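Local coordinates for protein fatty acid CoA ligase (Marinactinospora thermotolerans, PDB 6SQ8) that belongs to the ANL superfamily of AMP-binding enzymes and holds adenosine monophosphate and 1-ethanoyl-9H-pyrido[3,4-b]indole-3-carboxylic acid in neighbouring pockets, at residues A[300-304]-A[355-360]. Residues are numbered along the deposited sequence; the frame is centred on the assembly and turned at random.
Sequences QEAAF and MTMSGY. With EQ2 (1-ethanoyl-9~{H}-pyrido[3,4-b]indole-3-carboxylic acid), chain F; AMP (adenosine monophosphate), chain G.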
loop_
_atom_site.group_PDB
_atom_site.type_symbol
_atom_site.label_atom_id
_atom_site.label_comp_id
_atom_site.label_asym_id
_atom_site.label_seq_id
_atom_site.Cartn_x
_atom_site.Cartn_y
_atom_site.Cartn_z
ATOM N N GLN A 300 0.991 -0.488 7.147
ATOM C CA GLN A 300 1.325 -1.907 7.203
ATOM C C GLN A 300 0.768 -2.477 8.506
ATOM O O GLN A 300 0.200 -3.564 8.502
ATOM C CB GLN A 300 2.836 -2.126 7.101
ATOM C CG GLN A 300 3.363 -2.054 5.677
ATOM C CD GLN A 300 3.494 -3.409 5.026
ATOM O OE1 GLN A 300 2.564 -4.240 4.963
ATOM N NE2 GLN A 300 4.699 -3.632 4.532
ATOM N N GLU A 301 0.893 -1.706 9.595
ATOM C CA GLU A 301 0.443 -2.135 10.898
ATOM C C GLU A 301 -1.096 -2.058 10.992
ATOM O O GLU A 301 -1.717 -2.910 11.597
ATOM C CB GLU A 301 1.109 -1.288 11.978
ATOM C CG GLU A 301 2.613 -1.491 12.092
ATOM C CD GLU A 301 3.450 -0.580 11.210
ATOM O OE1 GLU A 301 2.922 -0.111 10.193
ATOM O OE2 GLU A 301 4.630 -0.350 11.536
ATOM N N ALA A 302 -1.727 -1.053 10.373
ATOM C CA ALA A 302 -3.126 -0.761 10.612
ATOM C C ALA A 302 -4.049 -1.454 9.607
ATOM O O ALA A 302 -5.259 -1.541 9.849
ATOM C CB ALA A 302 -3.340 0.730 10.549
ATOM N N ALA A 303 -3.503 -1.865 8.460
ATOM C CA ALA A 303 -4.292 -2.104 7.266
ATOM C C ALA A 303 -5.146 -0.856 6.937
ATOM O O ALA A 303 -4.714 0.273 7.187
ATOM C CB ALA A 303 -5.125 -3.350 7.462
ATOM N N PHE A 304 -6.356 -1.061 6.380
ATOM C CA PHE A 304 -7.235 0.016 5.948
ATOM C C PHE A 304 -7.673 0.889 7.134
ATOM O O PHE A 304 -8.097 0.354 8.163
ATOM C CB PHE A 304 -8.484 -0.568 5.296
ATOM C CG PHE A 304 -8.267 -1.257 3.973
ATOM C CD1 PHE A 304 -7.693 -0.585 2.904
ATOM C CD2 PHE A 304 -8.686 -2.559 3.773
ATOM C CE1 PHE A 304 -7.504 -1.209 1.682
ATOM C CE2 PHE A 304 -8.512 -3.177 2.545
ATOM C CZ PHE A 304 -7.922 -2.501 1.502
ATOM N N MET A 355 -8.972 -4.751 11.871
ATOM C CA MET A 355 -8.045 -4.960 10.767
ATOM C C MET A 355 -6.599 -4.771 11.224
ATOM O O MET A 355 -5.686 -5.071 10.466
ATOM C CB MET A 355 -8.353 -4.001 9.615
ATOM C CG MET A 355 -9.612 -4.397 8.868
ATOM S SD MET A 355 -10.063 -3.235 7.582
ATOM C CE MET A 355 -10.640 -1.855 8.572
ATOM N N THR A 356 -6.372 -4.311 12.458
ATOM C CA THR A 356 -5.007 -4.016 12.898
ATOM C C THR A 356 -4.221 -5.307 13.113
ATOM O O THR A 356 -4.796 -6.364 13.408
ATOM C CB THR A 356 -4.960 -3.191 14.183
ATOM O OG1 THR A 356 -5.556 -3.949 15.240
ATOM C CG2 THR A 356 -5.664 -1.867 14.002
ATOM N N MET A 357 -2.898 -5.168 12.976
ATOM C CA MET A 357 -1.918 -6.226 13.131
ATOM C C MET A 357 -2.120 -6.916 14.484
ATOM O O MET A 357 -2.676 -6.331 15.394
ATOM C CB MET A 357 -0.488 -5.672 13.038
ATOM C CG MET A 357 -0.047 -4.926 14.285
ATOM S SD MET A 357 1.650 -4.297 14.346
ATOM C CE MET A 357 2.445 -5.378 13.164
ATOM N N SER A 358 -1.664 -8.168 14.580
ATOM C CA SER A 358 -1.543 -8.873 15.851
ATOM C C SER A 358 -0.307 -8.371 16.595
ATOM O O SER A 358 -0.290 -8.297 17.809
ATOM C CB SER A 358 -1.467 -10.353 15.650
ATOM O OG SER A 358 -2.652 -10.832 15.024
ATOM N N GLY A 359 0.721 -8.009 15.829
ATOM C CA GLY A 359 1.968 -7.526 16.374
ATOM C C GLY A 359 3.104 -7.810 15.410
ATOM O O GLY A 359 2.915 -8.481 14.369
ATOM N N TYR A 360 4.291 -7.307 15.756
ATOM C CA TYR A 360 5.460 -7.651 15.003
ATOM C C TYR A 360 5.828 -9.100 15.365
ATOM O O TYR A 360 5.899 -9.463 16.546
ATOM C CB TYR A 360 6.603 -6.661 15.239
ATOM C CG TYR A 360 6.300 -5.229 14.859
ATOM C CD1 TYR A 360 6.011 -4.861 13.554
ATOM C CD2 TYR A 360 6.315 -4.228 15.814
ATOM C CE1 TYR A 360 5.720 -3.547 13.221
ATOM C CE2 TYR A 360 6.043 -2.909 15.494
ATOM C CZ TYR A 360 5.752 -2.561 14.194
ATOM O OH TYR A 360 5.495 -1.250 13.900
HETATM C C1 EQ2 F . -5.311 1.213 1.815
HETATM C C2 EQ2 F . -3.881 1.599 1.653
HETATM O O1 EQ2 F . -3.595 2.512 0.900
HETATM C C3 EQ2 F . -2.810 0.823 2.372
HETATM N N1 EQ2 F . -1.610 1.409 2.472
HETATM C C4 EQ2 F . -0.597 0.771 3.078
HETATM C C5 EQ2 F . 0.744 1.470 3.118
HETATM O O2 EQ2 F . 0.824 2.624 2.645
HETATM O O3 EQ2 F . 1.684 0.805 3.589
HETATM C C6 EQ2 F . -0.732 -0.504 3.615
HETATM C C7 EQ2 F . -1.959 -1.135 3.531
HETATM C C8 EQ2 F . -2.474 -2.405 3.970
HETATM C C9 EQ2 F . -1.941 -3.500 4.645
HETATM C C10 EQ2 F . -2.754 -4.580 4.913
HETATM C C11 EQ2 F . -4.089 -4.590 4.517
HETATM C C12 EQ2 F . -4.653 -3.522 3.861
HETATM C C13 EQ2 F . -3.828 -2.432 3.590
HETATM N N2 EQ2 F . -4.135 -1.251 2.943
HETATM C C14 EQ2 F . -3.023 -0.460 2.900
HETATM P P AMP G . 4.023 2.073 5.691
HETATM O O1P AMP G . 2.962 1.012 5.730
HETATM O O2P AMP G . 4.676 2.374 7.048
HETATM O O3P AMP G . 4.999 1.810 4.566
HETATM O "O5'" AMP G . 3.186 3.408 5.236
HETATM C "C5'" AMP G . 2.269 4.166 6.050
HETATM C "C4'" AMP G . 2.396 5.670 5.829
HETATM O "O4'" AMP G . 2.205 6.054 4.475
HETATM C "C3'" AMP G . 1.336 6.434 6.571
HETATM O "O3'" AMP G . 1.906 6.740 7.812
HETATM C "C2'" AMP G . 1.002 7.672 5.742
HETATM O "O2'" AMP G . 1.678 8.905 6.083
HETATM C "C1'" AMP G . 1.409 7.243 4.343
HETATM N N9 AMP G . 0.178 7.008 3.543
HETATM C C8 AMP G . -0.347 5.825 3.147
HETATM N N7 AMP G . -1.487 6.026 2.432
HETATM C C5 AMP G . -1.697 7.361 2.377
HETATM C C6 AMP G . -2.716 8.268 1.793
HETATM N N6 AMP G . -3.752 7.791 1.094
HETATM N N1 AMP G . -2.551 9.592 1.975
HETATM C C2 AMP G . -1.496 10.091 2.678
HETATM N N3 AMP G . -0.530 9.336 3.249
HETATM C C4 AMP G . -0.588 7.996 3.120
#
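Glu301 is gripped at both ends by 355-360: its backbone O accepts a hydrogen bond from Met357 N (2.9 Å), while Tyr360 OH donates to its carboxylate OE2 (2.7 Å). OE2 accepts the bond through its anti lone pair and lies in the plane of the Tyr360 ring, at its edge, with carboxylate and ring turned 75° apart. Glutamate suits the place because its chain, bent at chi2 (89°), is long enough to bring an acceptor to the tyrosine while its CB and CG methylenes pack against the Met357 sulfur. Met357 runs alongside, pointing the same way, with SD 3.7 Å from Glu301 CG and also over one face of the Tyr360 ring, towards its rim.

In this AMP-binding domain, Gln300 and Glu301 end the Tyr-Gly-Thr-Gln-Glu sequence, which probably corresponds to the A5 motif of ANL enzymes, and 300-304 borders the ligand site as it turns from strand 293-299 into strand 303-308. Roughly antiparallel to it, the segment 355-360 leads into the short strand 359-360 beside strand 170-174. The inner side of the turn meets the ligands. Gln300 N donates to O1P of adenosine monophosphate (2.9 Å), and the Phe304 ring lays one face over C12 of 1-ethanoyl-9H-pyrido[3,4-b]indole-3-carboxylic acid.

Met355 backs this wall. Its CB rests on Ala303 CB (3.9 Å), a methyl small enough to touch C11 of the ligand's tricycle as well (3.4 Å). The extended chi2 (176°) carries SD to the edge of the Phe304 ring, 5.4 Å from its centroid, a Met-aromatic contact; the bend at chi3 then turns CE toward Phe304 O. Beyond it, Ala180, Cys181 and Ala184 of helix 175-189 pack against the Met355 side chain.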